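Local structure of GAF domain-containing protein (Thermoplasma acidophilum, 4MMN) at residues Asn22-Trp27 against Lys118-Met123; Val28-Leu33 against Leu40-Gly45; Glu46-Val51 against Ala83-Thr88; Asp57-Leu62 against Pro79-Cys84; Ile92-Arg97 against Ser126-Met131. The protein probably reduces free methionine-R-sulfoxide to methionine, acting as a type II free methionine-R-sulfoxide reductase with a GAF fold. All coordinates share one frame; numbering follows the deposited sequence.

Interaction 1: residues Asn22-Trp27 against Lys118-Met123; sequences NPKYDW and KEDEAM
The Tyr25 ring carries the CB of Asn22 over the centre of one face, 3.4 Å above the plane, and meets Asp120 OD1 at its edge, near its plane. The ring and the Asp120 carboxylate are turned 53° against each other, and the two side chains run alongside, pointing opposite ways. The phenol OH gives a hydrogen bond of 3.0 Å to OD1 of Asp120. It arrives on the anti side of the carboxylate, 25° out of its plane. Met123 CE also packs against the phenol oxygen, Tyr25 OH, at 3.6 Å.

Asp120 uses its other oxygen for Lys24. The Lys24 chain starts with CG between the backbone N and the carbonyl carbon, chi1 48°, and then runs straight, which carries NZ to OD2 as a salt bridge. NZ also bonds Ala115 O. Asp120 OD2 takes a further bond from Ser117 N, just before helix 118-136. One carboxylate thus joins the start of this helix to the loop after helix 3-21.

That loop contains a type I beta turn from Asn22 to Tyr25, closed by Tyr25 N to Asn22 O at 3.1 Å. It leads into strand 27-34 of the GAF sheet; at the entry Asp26 and Trp27 both face Asp109, a classic beta bulge. A phenylalanine at Tyr25 would probably leave Asp120 OD1 without its phenol donor, with the carboxylate tied to the turn mainly through Lys24 on OD2. Asn22 turns its amide elsewhere: ND2 bonds Leu18 O at the end of helix 3-21, and Met123 CE lies 4.2 Å from that ND2.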
# COMPACT_ATOMS: atom_id res chain seq x y z
N ASN A 22 -15.88 7.73 -1.45
CA ASN A 22 -17.04 7.59 -0.56
C ASN A 22 -17.36 8.91 0.12
O ASN A 22 -16.69 9.31 1.09
CB ASN A 22 -16.78 6.51 0.48
CG ASN A 22 -16.36 5.21 -0.14
OD1 ASN A 22 -17.20 4.38 -0.53
ND2 ASN A 22 -15.05 5.02 -0.26
N PRO A 23 -18.41 9.58 -0.36
CA PRO A 23 -18.65 10.95 0.12
C PRO A 23 -19.16 10.98 1.55
O PRO A 23 -19.02 12.01 2.24
CB PRO A 23 -19.70 11.48 -0.87
CG PRO A 23 -20.37 10.23 -1.44
CD PRO A 23 -19.57 9.01 -1.04
N LYS A 24 -19.73 9.87 2.01
CA LYS A 24 -20.25 9.83 3.37
C LYS A 24 -19.11 9.76 4.37
O LYS A 24 -19.31 10.05 5.55
CB LYS A 24 -21.18 8.65 3.59
CG LYS A 24 -20.65 7.33 3.08
CD LYS A 24 -21.57 6.20 3.50
CE LYS A 24 -21.06 4.85 2.99
NZ LYS A 24 -21.90 3.70 3.44
N TYR A 25 -17.92 9.35 3.91
CA TYR A 25 -16.77 9.33 4.80
C TYR A 25 -16.38 10.76 5.07
O TYR A 25 -15.86 11.45 4.19
CB TYR A 25 -15.57 8.58 4.21
CG TYR A 25 -15.76 7.10 3.94
CD1 TYR A 25 -16.93 6.44 4.29
CD2 TYR A 25 -14.76 6.37 3.32
CE1 TYR A 25 -17.10 5.09 4.04
CE2 TYR A 25 -14.91 5.02 3.07
CZ TYR A 25 -16.08 4.38 3.43
OH TYR A 25 -16.23 3.04 3.17
N ASP A 26 -16.64 11.22 6.28
CA ASP A 26 -16.34 12.60 6.59
C ASP A 26 -14.96 12.65 7.21
O ASP A 26 -14.23 13.63 7.05
CB ASP A 26 -17.43 13.19 7.51
CG ASP A 26 -18.79 13.33 6.79
OD1 ASP A 26 -18.80 13.81 5.61
OD2 ASP A 26 -19.83 12.92 7.35
N TRP A 27 -14.54 11.54 7.82
CA TRP A 27 -13.19 11.45 8.34
C TRP A 27 -12.63 10.04 8.20
O TRP A 27 -13.34 9.06 8.42
CB TRP A 27 -13.15 11.89 9.80
CG TRP A 27 -11.77 12.11 10.34
CD1 TRP A 27 -11.00 13.23 10.18
CD2 TRP A 27 -11.00 11.21 11.15
NE1 TRP A 27 -9.79 13.08 10.83
CE2 TRP A 27 -9.77 11.85 11.44
CE3 TRP A 27 -11.23 9.92 11.66
CZ2 TRP A 27 -8.77 11.24 12.21
CZ3 TRP A 27 -10.23 9.32 12.44
CH2 TRP A 27 -9.02 9.98 12.70
N LYS A 118 -22.93 -3.38 5.01
CA LYS A 118 -22.11 -4.59 4.99
C LYS A 118 -21.10 -4.52 3.86
O LYS A 118 -20.04 -5.13 3.93
CB LYS A 118 -22.97 -5.85 4.86
CG LYS A 118 -23.95 -6.03 6.05
CD LYS A 118 -23.26 -6.08 7.42
CE LYS A 118 -24.25 -6.42 8.54
NZ LYS A 118 -23.59 -6.53 9.88
N GLU A 119 -21.44 -3.77 2.81
CA GLU A 119 -20.51 -3.53 1.72
C GLU A 119 -19.33 -2.74 2.23
O GLU A 119 -18.19 -3.14 2.01
CB GLU A 119 -21.20 -2.81 0.57
CG GLU A 119 -22.15 -3.71 -0.21
CD GLU A 119 -23.53 -3.91 0.47
OE1 GLU A 119 -23.68 -3.62 1.68
OE2 GLU A 119 -24.46 -4.38 -0.22
N ASP A 120 -19.61 -1.65 2.96
CA ASP A 120 -18.55 -0.87 3.60
C ASP A 120 -17.69 -1.78 4.48
O ASP A 120 -16.47 -1.80 4.33
CB ASP A 120 -19.12 0.27 4.46
CG ASP A 120 -19.75 1.37 3.64
OD1 ASP A 120 -19.01 2.07 2.90
OD2 ASP A 120 -20.98 1.56 3.74
N GLU A 121 -18.34 -2.54 5.36
CA GLU A 121 -17.66 -3.48 6.25
C GLU A 121 -16.79 -4.45 5.46
O GLU A 121 -15.65 -4.75 5.84
CB GLU A 121 -18.68 -4.25 7.11
CG GLU A 121 -19.48 -3.39 8.10
CD GLU A 121 -20.29 -4.23 9.09
OE1 GLU A 121 -20.05 -5.45 9.16
OE2 GLU A 121 -21.18 -3.69 9.79
N ALA A 122 -17.33 -4.95 4.35
CA ALA A 122 -16.62 -5.92 3.53
C ALA A 122 -15.34 -5.35 2.94
O ALA A 122 -14.25 -5.87 3.15
CB ALA A 122 -17.53 -6.40 2.43
N MET A 123 -15.51 -4.26 2.21
CA MET A 123 -14.42 -3.63 1.50
C MET A 123 -13.30 -3.18 2.43
O MET A 123 -12.12 -3.46 2.17
CB MET A 123 -14.92 -2.45 0.69
CG MET A 123 -13.83 -1.73 -0.08
SD MET A 123 -14.42 -0.16 -0.78
CE MET A 123 -14.70 0.90 0.64

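Interaction 2: residues Val28-Leu33 against Leu40-Gly45; sequences VGFYVL and LEAFVG
Val28 and Val44 form a hydrogen-bonded antiparallel pair: Val28 N gives to Val44 O at 3.1 Å, and Val44 N returns a bond to Val28 O at 2.8 Å. Further along, Phe30 N bonds Ala42 O at 2.8 Å with an almost straight N-H...O angle of 173°. Phe30 O, however, takes Glu41 N at 3.1 Å. The register therefore shifts by one residue: Gly29 faces Phe43, but Tyr31 faces Leu40. Both are non-hydrogen-bonded pairs. The strand segments are nearly antiparallel, at 173°. A weaker CA-H...O contact joins Phe43 CA to Val28 O.

The main apolar contact is between Tyr31 and Leu40. Leu40 CD1 sits over the centre of the Tyr31 ring as a CH-pi contact, 4.0 Å from the centroid. Leu40 CB lies 3.5 Å from Tyr31 CE1. The leucine CG stands opposite the backbone N, chi1 -177°, and the branch beyond it reaches over the ring. On the other side of the sheet Ala42 CB meets Phe30 CD1 obliquely. The Glu41 and Val32 side chains cross at about a right angle, touching through Glu41 CG and Val32 CG2.

At their polar ends, Tyr31 OH bonds His50 O and Glu41 OE1 makes a salt bridge with Arg8. An alanine at Tyr31 would probably leave Leu40 CD1 without the ring face it covers and His50 O without its phenol donor.

The two strands form a beta hairpin of the GAF sheet. Strand 101-110 flanks strand 27-34, and helix 3-21 covers the face of Phe30, Ala42 and Val44 with Met11, Gln12 and Cys15.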
# COMPACT_ATOMS: atom_id res chain seq x y z
N VAL A 28 -11.37 9.94 7.79
CA VAL A 28 -10.74 8.64 7.54
C VAL A 28 -9.34 8.67 8.13
O VAL A 28 -8.55 9.54 7.79
CB VAL A 28 -10.64 8.34 6.03
CG1 VAL A 28 -9.89 7.06 5.81
CG2 VAL A 28 -12.04 8.26 5.41
N GLY A 29 -9.05 7.75 9.04
CA GLY A 29 -7.74 7.77 9.68
C GLY A 29 -7.16 6.42 10.07
O GLY A 29 -7.88 5.44 10.30
N PHE A 30 -5.83 6.37 10.18
CA PHE A 30 -5.13 5.15 10.56
C PHE A 30 -4.52 5.29 11.92
O PHE A 30 -3.55 6.02 12.06
CB PHE A 30 -4.00 4.84 9.61
CG PHE A 30 -4.43 4.19 8.35
CD1 PHE A 30 -4.70 4.95 7.22
CD2 PHE A 30 -4.54 2.82 8.26
CE1 PHE A 30 -5.08 4.35 6.02
CE2 PHE A 30 -4.93 2.20 7.07
CZ PHE A 30 -5.20 2.97 5.95
N TYR A 31 -5.03 4.57 12.91
CA TYR A 31 -4.36 4.53 14.21
C TYR A 31 -3.53 3.26 14.29
O TYR A 31 -4.00 2.18 13.91
CB TYR A 31 -5.36 4.58 15.38
CG TYR A 31 -6.00 5.92 15.59
CD1 TYR A 31 -5.36 6.92 16.31
CD2 TYR A 31 -7.26 6.19 15.07
CE1 TYR A 31 -5.96 8.15 16.50
CE2 TYR A 31 -7.88 7.41 15.26
CZ TYR A 31 -7.23 8.39 15.97
OH TYR A 31 -7.86 9.61 16.14
N VAL A 32 -2.31 3.39 14.79
CA VAL A 32 -1.40 2.27 14.93
C VAL A 32 -1.04 2.08 16.39
O VAL A 32 -0.80 3.04 17.10
CB VAL A 32 -0.13 2.48 14.13
CG1 VAL A 32 0.64 1.18 14.05
CG2 VAL A 32 -0.47 2.99 12.76
N LEU A 33 -1.03 0.83 16.83
CA LEU A 33 -0.58 0.49 18.17
C LEU A 33 0.92 0.75 18.30
O LEU A 33 1.74 0.11 17.63
CB LEU A 33 -0.89 -0.96 18.48
CG LEU A 33 -2.38 -1.20 18.68
CD1 LEU A 33 -2.63 -2.67 18.80
CD2 LEU A 33 -2.84 -0.47 19.94
N LEU A 40 -2.23 8.26 15.95
CA LEU A 40 -2.67 8.61 14.62
C LEU A 40 -1.45 8.83 13.73
O LEU A 40 -0.57 9.63 14.08
CB LEU A 40 -3.55 9.85 14.70
CG LEU A 40 -4.17 10.36 13.41
CD1 LEU A 40 -4.98 9.22 12.80
CD2 LEU A 40 -5.07 11.55 13.73
N GLU A 41 -1.40 8.19 12.57
CA GLU A 41 -0.19 8.29 11.75
C GLU A 41 -0.50 8.71 10.34
O GLU A 41 0.41 8.97 9.55
CB GLU A 41 0.56 6.96 11.74
CG GLU A 41 1.23 6.61 13.07
CD GLU A 41 2.45 7.48 13.34
OE1 GLU A 41 2.87 8.24 12.43
OE2 GLU A 41 2.99 7.42 14.46
N ALA A 42 -1.79 8.81 10.06
CA ALA A 42 -2.30 9.27 8.78
C ALA A 42 -3.81 9.52 8.88
O ALA A 42 -4.53 8.79 9.58
CB ALA A 42 -1.99 8.25 7.69
N PHE A 43 -4.29 10.56 8.21
CA PHE A 43 -5.73 10.85 8.19
C PHE A 43 -6.12 11.83 7.09
O PHE A 43 -5.27 12.51 6.51
CB PHE A 43 -6.21 11.41 9.53
CG PHE A 43 -5.82 12.84 9.76
CD1 PHE A 43 -6.71 13.88 9.52
CD2 PHE A 43 -4.53 13.16 10.18
CE1 PHE A 43 -6.33 15.21 9.72
CE2 PHE A 43 -4.15 14.49 10.39
CZ PHE A 43 -5.05 15.51 10.16
N VAL A 44 -7.41 11.88 6.80
CA VAL A 44 -7.95 12.87 5.88
C VAL A 44 -9.24 13.38 6.49
O VAL A 44 -10.13 12.60 6.85
CB VAL A 44 -8.17 12.32 4.46
CG1 VAL A 44 -9.03 13.28 3.66
CG2 VAL A 44 -6.84 12.11 3.76
N GLY A 45 -9.33 14.69 6.66
CA GLY A 45 -10.50 15.30 7.24
C GLY A 45 -10.10 16.41 8.18
O GLY A 45 -8.99 16.94 8.09

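Interaction 3: residues Glu46-Val51 against Ala83-Thr88; sequences EKTDHV and ACFPST
Cys84 SG lies beside its own backbone N, chi1 -62°, and His50 CG is placed the same way on its own residue; these turns bring the sulfur up to the imidazole. SG is 3.3 Å from ND1 of His50. Its approach to the ring is oblique, 52° off the ring normal, in a sulfur-aromatic contact.

Thr48 and His50 form an ST turn. The Thr48 hydroxyl oxygen accepts the backbone N-H of His50 at 3.0 Å. This fixes OG1 next to Cys84, 3.2 Å from its CB.

The contact joins two loops of the GAF domain, one after strand 37-44 and one before strand 90-98. The second ends in a type I beta turn from Phe85 to Thr88. The Phe85 ring reaches from its own loop to the 46-51 loop. Its CZ meets Thr48 CB at 3.5 Å, and Glu46 and the Trp27 ring also meet it. The Glu46 chain is extended and runs alongside the phenylalanine, pointing the opposite way, with carboxylate and ring planes 66° apart. Its CD lies in the ring plane, and OE1 reaches the ring edge at CD1 of Phe85, 3.5 Å away.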
# COMPACT_ATOMS: atom_id res chain seq x y z
N GLU A 46 -11.01 16.77 9.08
CA GLU A 46 -10.75 17.79 10.08
C GLU A 46 -9.65 17.26 11.01
O GLU A 46 -9.48 16.05 11.12
CB GLU A 46 -12.04 18.13 10.85
CG GLU A 46 -11.91 19.24 11.91
CD GLU A 46 -13.16 19.43 12.77
OE1 GLU A 46 -14.27 18.97 12.38
OE2 GLU A 46 -13.03 20.05 13.85
N LYS A 47 -8.85 18.14 11.60
CA LYS A 47 -7.87 17.69 12.58
C LYS A 47 -8.57 17.21 13.84
O LYS A 47 -9.48 17.88 14.33
CB LYS A 47 -6.87 18.80 12.90
CG LYS A 47 -6.06 19.29 11.68
CD LYS A 47 -5.01 20.33 12.07
CE LYS A 47 -4.35 20.97 10.85
NZ LYS A 47 -3.50 22.16 11.21
N THR A 48 -8.21 16.03 14.34
CA THR A 48 -8.81 15.55 15.59
C THR A 48 -7.99 15.95 16.81
O THR A 48 -6.75 15.99 16.77
CB THR A 48 -9.00 14.00 15.60
OG1 THR A 48 -9.64 13.60 16.82
CG2 THR A 48 -7.66 13.29 15.48
N ASP A 49 -8.68 16.25 17.91
CA ASP A 49 -8.00 16.52 19.17
C ASP A 49 -7.39 15.25 19.72
O ASP A 49 -6.55 15.30 20.62
CB ASP A 49 -8.92 17.18 20.22
CG ASP A 49 -8.92 18.71 20.14
OD1 ASP A 49 -8.10 19.30 19.38
OD2 ASP A 49 -9.72 19.34 20.87
N HIS A 50 -7.82 14.10 19.19
CA HIS A 50 -7.36 12.83 19.75
C HIS A 50 -6.41 12.12 18.80
O HIS A 50 -6.78 11.18 18.11
CB HIS A 50 -8.54 11.93 20.05
CG HIS A 50 -9.39 12.41 21.18
ND1 HIS A 50 -10.50 13.21 20.99
CD2 HIS A 50 -9.29 12.22 22.52
CE1 HIS A 50 -11.05 13.48 22.16
NE2 HIS A 50 -10.33 12.89 23.10
N VAL A 51 -5.17 12.61 18.79
CA VAL A 51 -4.11 12.05 17.96
C VAL A 51 -3.52 10.84 18.67
O VAL A 51 -2.90 9.97 18.06
CB VAL A 51 -3.04 13.11 17.66
CG1 VAL A 51 -1.98 12.56 16.72
CG2 VAL A 51 -3.71 14.33 17.05
N ALA A 83 -16.20 11.06 21.45
CA ALA A 83 -16.42 12.14 20.47
C ALA A 83 -15.13 12.91 20.10
O ALA A 83 -14.50 13.55 20.95
CB ALA A 83 -17.46 13.09 20.99
N CYS A 84 -14.76 12.83 18.83
CA CYS A 84 -13.61 13.56 18.34
C CYS A 84 -14.13 14.65 17.44
O CYS A 84 -13.41 15.57 17.08
CB CYS A 84 -12.63 12.65 17.60
SG CYS A 84 -11.91 11.31 18.62
N PHE A 85 -15.41 14.53 17.09
CA PHE A 85 -16.02 15.49 16.19
C PHE A 85 -17.48 15.66 16.56
O PHE A 85 -18.19 14.68 16.80
CB PHE A 85 -15.89 15.05 14.74
CG PHE A 85 -14.48 14.82 14.32
CD1 PHE A 85 -13.67 15.89 13.96
CD2 PHE A 85 -13.94 13.54 14.30
CE1 PHE A 85 -12.34 15.68 13.57
CE2 PHE A 85 -12.62 13.33 13.92
CZ PHE A 85 -11.81 14.40 13.55
N PRO A 86 -17.95 16.92 16.57
CA PRO A 86 -19.24 17.26 17.16
C PRO A 86 -20.42 16.83 16.31
O PRO A 86 -21.57 16.88 16.75
CB PRO A 86 -19.18 18.77 17.24
CG PRO A 86 -18.39 19.14 15.98
CD PRO A 86 -17.34 18.07 15.87
N SER A 87 -20.13 16.37 15.11
CA SER A 87 -21.20 16.18 14.16
C SER A 87 -21.32 14.71 13.75
O SER A 87 -22.25 14.36 13.01
CB SER A 87 -20.97 17.08 12.95
OG SER A 87 -19.70 16.83 12.38
N THR A 88 -20.41 13.86 14.23
CA THR A 88 -20.37 12.48 13.73
C THR A 88 -21.56 11.71 14.29
O THR A 88 -21.93 11.88 15.44
CB THR A 88 -19.08 11.73 14.15
OG1 THR A 88 -19.06 11.55 15.57
CG2 THR A 88 -17.83 12.47 13.73

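Interaction 4: residues Asp57-Leu62 against Pro79-Cys84; sequences DGLCSL and PKYLAC
One water is held between the two segments by two backbone donors: Leu59 N at 2.8 Å and Leu82 N at 3.0 Å from the water oxygen. It accepts both N-H groups. Leu59 N lies in the first turn of helix 58-65, and the water takes up this donor and also the amide of the facing loop.

The backbones come closest at Gly58. Its CA makes a CA-H...O contact with Lys80 O at 3.0 Å, and Leu82 CB packs on the same CA at 3.4 Å. Gly58 has a positive phi, 81°, which favours glycine, and a CB here would come tight against Leu82 CB. Gly58 O accepts from Ser61 N and Leu62 N.

The side chains complete the contact. Leu59 CD2 lies 3.9 Å from Lys80 CB, while Leu59 CD1 approaches Tyr81 CD1 obliquely at 4.3 Å. Leu62 CG stands opposite the backbone N, chi1 -175°, which sends CD1 to the aliphatic part of Lys80, 3.8 Å from its CD. The two chains cross at about a right angle. Tyr81 OH bonds Thr88 OG1, so the tyrosine ties this part of the loop to the turn that ends near strand 90-98.

Leu59 also reaches Val93 and Glu91 on strand 90-98, which places the helix over the sheet of the GAF domain. Between the two segments the side-chain packing is apolar and the polar link runs from amide to water to amide. Cohesion therefore probably depends more on backbone shape and the bound water than on charge.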
# COMPACT_ATOMS: atom_id res chain seq x y z
N ASP A 57 -10.38 3.86 25.88
CA ASP A 57 -11.32 4.88 25.43
C ASP A 57 -11.73 4.71 23.98
O ASP A 57 -10.92 4.40 23.12
CB ASP A 57 -10.74 6.28 25.63
CG ASP A 57 -10.49 6.58 27.09
OD1 ASP A 57 -10.94 5.79 27.96
OD2 ASP A 57 -9.87 7.63 27.37
N GLY A 58 -13.02 4.92 23.72
CA GLY A 58 -13.52 5.04 22.36
C GLY A 58 -13.75 3.75 21.60
O GLY A 58 -13.29 2.68 22.01
N LEU A 59 -14.50 3.86 20.51
CA LEU A 59 -14.71 2.73 19.62
C LEU A 59 -13.39 2.36 19.00
O LEU A 59 -13.21 1.24 18.52
CB LEU A 59 -15.74 3.07 18.56
CG LEU A 59 -17.09 3.38 19.21
CD1 LEU A 59 -18.19 3.49 18.17
CD2 LEU A 59 -17.43 2.33 20.27
N CYS A 60 -12.46 3.30 18.99
CA CYS A 60 -11.11 3.02 18.54
C CYS A 60 -10.49 1.90 19.37
O CYS A 60 -9.82 1.02 18.85
CB CYS A 60 -10.26 4.28 18.59
SG CYS A 60 -10.63 5.48 17.28
N SER A 61 -10.70 1.95 20.68
CA SER A 61 -10.11 0.95 21.54
C SER A 61 -10.87 -0.35 21.46
O SER A 61 -10.29 -1.43 21.51
CB SER A 61 -10.06 1.42 22.99
OG SER A 61 -9.31 2.61 23.12
N LEU A 62 -12.19 -0.23 21.31
CA LEU A 62 -13.05 -1.40 21.30
C LEU A 62 -12.62 -2.34 20.18
O LEU A 62 -12.49 -3.55 20.40
CB LEU A 62 -14.52 -1.02 21.14
CG LEU A 62 -15.51 -2.19 21.24
CD1 LEU A 62 -15.41 -2.86 22.60
CD2 LEU A 62 -16.93 -1.72 20.98
N PRO A 79 -22.17 3.75 24.75
CA PRO A 79 -21.41 4.16 25.94
C PRO A 79 -19.91 4.10 25.74
O PRO A 79 -19.16 4.66 26.55
CB PRO A 79 -21.83 3.13 26.99
CG PRO A 79 -23.21 2.73 26.58
CD PRO A 79 -23.19 2.73 25.07
N LYS A 80 -19.45 3.41 24.70
CA LYS A 80 -18.02 3.33 24.50
C LYS A 80 -17.58 4.34 23.45
O LYS A 80 -16.39 4.48 23.17
CB LYS A 80 -17.63 1.89 24.13
CG LYS A 80 -17.39 1.03 25.34
CD LYS A 80 -17.13 -0.42 24.98
CE LYS A 80 -16.62 -1.19 26.19
NZ LYS A 80 -17.62 -1.16 27.29
N TYR A 81 -18.52 5.10 22.91
CA TYR A 81 -18.17 6.11 21.91
C TYR A 81 -17.34 7.22 22.53
O TYR A 81 -17.57 7.60 23.67
CB TYR A 81 -19.43 6.68 21.27
CG TYR A 81 -19.17 7.83 20.34
CD1 TYR A 81 -18.35 7.68 19.23
CD2 TYR A 81 -19.74 9.06 20.57
CE1 TYR A 81 -18.10 8.75 18.37
CE2 TYR A 81 -19.52 10.13 19.73
CZ TYR A 81 -18.70 9.97 18.63
OH TYR A 81 -18.48 11.06 17.81
N LEU A 82 -16.36 7.71 21.78
CA LEU A 82 -15.52 8.84 22.19
C LEU A 82 -15.57 9.93 21.12
O LEU A 82 -15.04 9.74 20.01
CB LEU A 82 -14.07 8.38 22.41
CG LEU A 82 -12.95 9.28 22.97
CD1 LEU A 82 -12.28 10.14 21.89
CD2 LEU A 82 -13.46 10.14 24.12
N ALA A 83 -16.20 11.06 21.45
CA ALA A 83 -16.42 12.14 20.47
C ALA A 83 -15.13 12.91 20.10
O ALA A 83 -14.50 13.55 20.95
CB ALA A 83 -17.46 13.09 20.99
N CYS A 84 -14.76 12.83 18.83
CA CYS A 84 -13.61 13.56 18.34
C CYS A 84 -14.13 14.65 17.44
O CYS A 84 -13.41 15.57 17.08
CB CYS A 84 -12.63 12.65 17.60
SG CYS A 84 -11.91 11.31 18.62
O HOH W 1 -15.48 6.20 19.37

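Interaction 5: residues Ile92-Arg97 against Ser126-Met131; sequences IVVPVR and SIADLM
Val96 meets Ala128 with both of its methyl groups. From CB the side chain forks. CG1 stands opposite the backbone N, chi1 168°, and lies 3.8 Å from Ala128 O. CG2 stands opposite the carbonyl carbon and packs on Ala128 CB at 3.7 Å, with Ala128 CA next. The same alanine methyl is met by two more groups of the strand. Pro95 O is 3.5 Å from Ala128 CB, and Val94 CG1 is 4.0 Å from it. The CA atoms of Val96 and Ala128 are only 5.0 Å apart, an approach that the small alanine side chain allows.

Here helix 118-136 lies on the sheet of the GAF domain, against strand 90-98. The short segments run in nearly the same direction, with a crossing angle of -29°, and their axes come within 7.1 Å. Leu124 and Ala132 of the helix continue this packing on Val94 and Val96. The helix also takes part in the dimer: Ile127 and Met131 pack on Phe6 of the second subunit, and Leu130 on its Leu134.

At the edge of the contact the link is polar. A water donates to Pro95 O and to Asp129 OD1, at 2.9 Å from the latter, and accepts from Arg97 N. The Arg97 guanidinium turns elsewhere, with NH2 bonded to Asn67 O. Its NH1 is 5.8 Å from Asp129 OD1, so the opposite charges are near but not in contact.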
# COMPACT_ATOMS: atom_id res chain seq x y z
N ILE A 92 -17.11 3.80 12.07
CA ILE A 92 -16.76 2.41 11.81
C ILE A 92 -15.27 2.25 12.08
O ILE A 92 -14.46 3.09 11.69
CB ILE A 92 -17.13 1.96 10.36
CG1 ILE A 92 -16.99 0.45 10.22
CG2 ILE A 92 -16.30 2.68 9.30
CD1 ILE A 92 -17.53 -0.05 8.91
N VAL A 93 -14.92 1.22 12.83
CA VAL A 93 -13.52 0.99 13.13
C VAL A 93 -13.20 -0.42 12.64
O VAL A 93 -13.85 -1.40 13.04
CB VAL A 93 -13.20 1.15 14.64
CG1 VAL A 93 -11.70 1.33 14.86
CG2 VAL A 93 -13.96 2.32 15.23
N VAL A 94 -12.22 -0.51 11.76
CA VAL A 94 -11.85 -1.79 11.16
C VAL A 94 -10.42 -2.10 11.56
O VAL A 94 -9.51 -1.31 11.29
CB VAL A 94 -11.99 -1.77 9.63
CG1 VAL A 94 -11.52 -3.07 9.05
CG2 VAL A 94 -13.42 -1.48 9.25
N PRO A 95 -10.22 -3.26 12.21
CA PRO A 95 -8.91 -3.65 12.73
C PRO A 95 -7.92 -3.96 11.63
O PRO A 95 -8.29 -4.58 10.63
CB PRO A 95 -9.20 -4.92 13.54
CG PRO A 95 -10.70 -4.93 13.74
CD PRO A 95 -11.25 -4.27 12.52
N VAL A 96 -6.67 -3.53 11.81
CA VAL A 96 -5.61 -3.91 10.90
C VAL A 96 -4.74 -5.01 11.54
O VAL A 96 -4.02 -4.77 12.52
CB VAL A 96 -4.74 -2.72 10.52
CG1 VAL A 96 -3.47 -3.19 9.81
CG2 VAL A 96 -5.57 -1.75 9.65
N ARG A 97 -4.79 -6.19 10.93
CA ARG A 97 -4.18 -7.37 11.52
C ARG A 97 -2.95 -7.77 10.72
O ARG A 97 -3.02 -7.88 9.50
CB ARG A 97 -5.18 -8.53 11.57
CG ARG A 97 -6.42 -8.30 12.41
CD ARG A 97 -7.49 -9.32 12.08
NE ARG A 97 -8.70 -9.18 12.88
CZ ARG A 97 -9.93 -9.43 12.41
NH1 ARG A 97 -10.09 -9.85 11.17
NH2 ARG A 97 -11.00 -9.26 13.19
N SER A 126 -11.08 -5.83 3.60
CA SER A 126 -10.18 -6.27 2.56
C SER A 126 -9.00 -5.33 2.54
O SER A 126 -7.84 -5.75 2.54
CB SER A 126 -10.87 -6.25 1.20
OG SER A 126 -12.06 -7.02 1.21
N ILE A 127 -9.32 -4.05 2.61
CA ILE A 127 -8.30 -3.02 2.52
C ILE A 127 -7.37 -3.00 3.72
O ILE A 127 -6.15 -2.87 3.55
CB ILE A 127 -8.97 -1.65 2.37
CG1 ILE A 127 -9.49 -1.48 0.95
CG2 ILE A 127 -8.00 -0.53 2.69
CD1 ILE A 127 -10.21 -0.17 0.75
N ALA A 128 -7.92 -3.17 4.92
CA ALA A 128 -7.10 -3.22 6.13
C ALA A 128 -6.05 -4.32 5.95
O ALA A 128 -4.91 -4.22 6.42
CB ALA A 128 -7.95 -3.46 7.36
N ASP A 129 -6.46 -5.40 5.30
CA ASP A 129 -5.55 -6.50 5.06
C ASP A 129 -4.47 -6.13 4.07
O ASP A 129 -3.28 -6.37 4.29
CB ASP A 129 -6.32 -7.73 4.58
CG ASP A 129 -6.99 -8.46 5.72
OD1 ASP A 129 -6.43 -8.40 6.85
OD2 ASP A 129 -8.04 -9.10 5.50
N LEU A 130 -4.88 -5.50 2.98
CA LEU A 130 -3.98 -5.07 1.93
C LEU A 130 -2.93 -4.13 2.48
O LEU A 130 -1.79 -4.10 2.00
CB LEU A 130 -4.78 -4.37 0.84
CG LEU A 130 -5.72 -5.34 0.15
CD1 LEU A 130 -6.68 -4.59 -0.76
CD2 LEU A 130 -4.88 -6.35 -0.63
N MET A 131 -3.33 -3.37 3.50
CA MET A 131 -2.48 -2.31 4.03
C MET A 131 -1.64 -2.76 5.22
O MET A 131 -0.68 -2.06 5.64
CB MET A 131 -3.35 -1.11 4.44
CG MET A 131 -4.06 -0.48 3.25
SD MET A 131 -2.87 0.19 2.07
CE MET A 131 -1.96 1.33 3.12
O HOH W 2 -6.50 -6.61 9.14

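All five interactions lie in one GAF domain. Interaction 1 closes the longest loop, with interactions 2, 3 and 4 nested inside it; interaction 5 crosses it along the chain. Interactions 1 and 5, centres about 12 Å apart, share helix 118-136. Interactions 2 and 5 use strands of the same sheet. Interactions 3 and 4, about 11 Å apart, share Ala83 and Cys84, and Tyr31 of interaction 2 bonds His50 of interaction 3. Trp27 packs against residues of interactions 2 and 3. Interactions 3 and 5 have centres about 21 Å apart. The loop contacts of interactions 3 and 4 lie across the chain centre from interaction 5, whose helix packs on the second subunit.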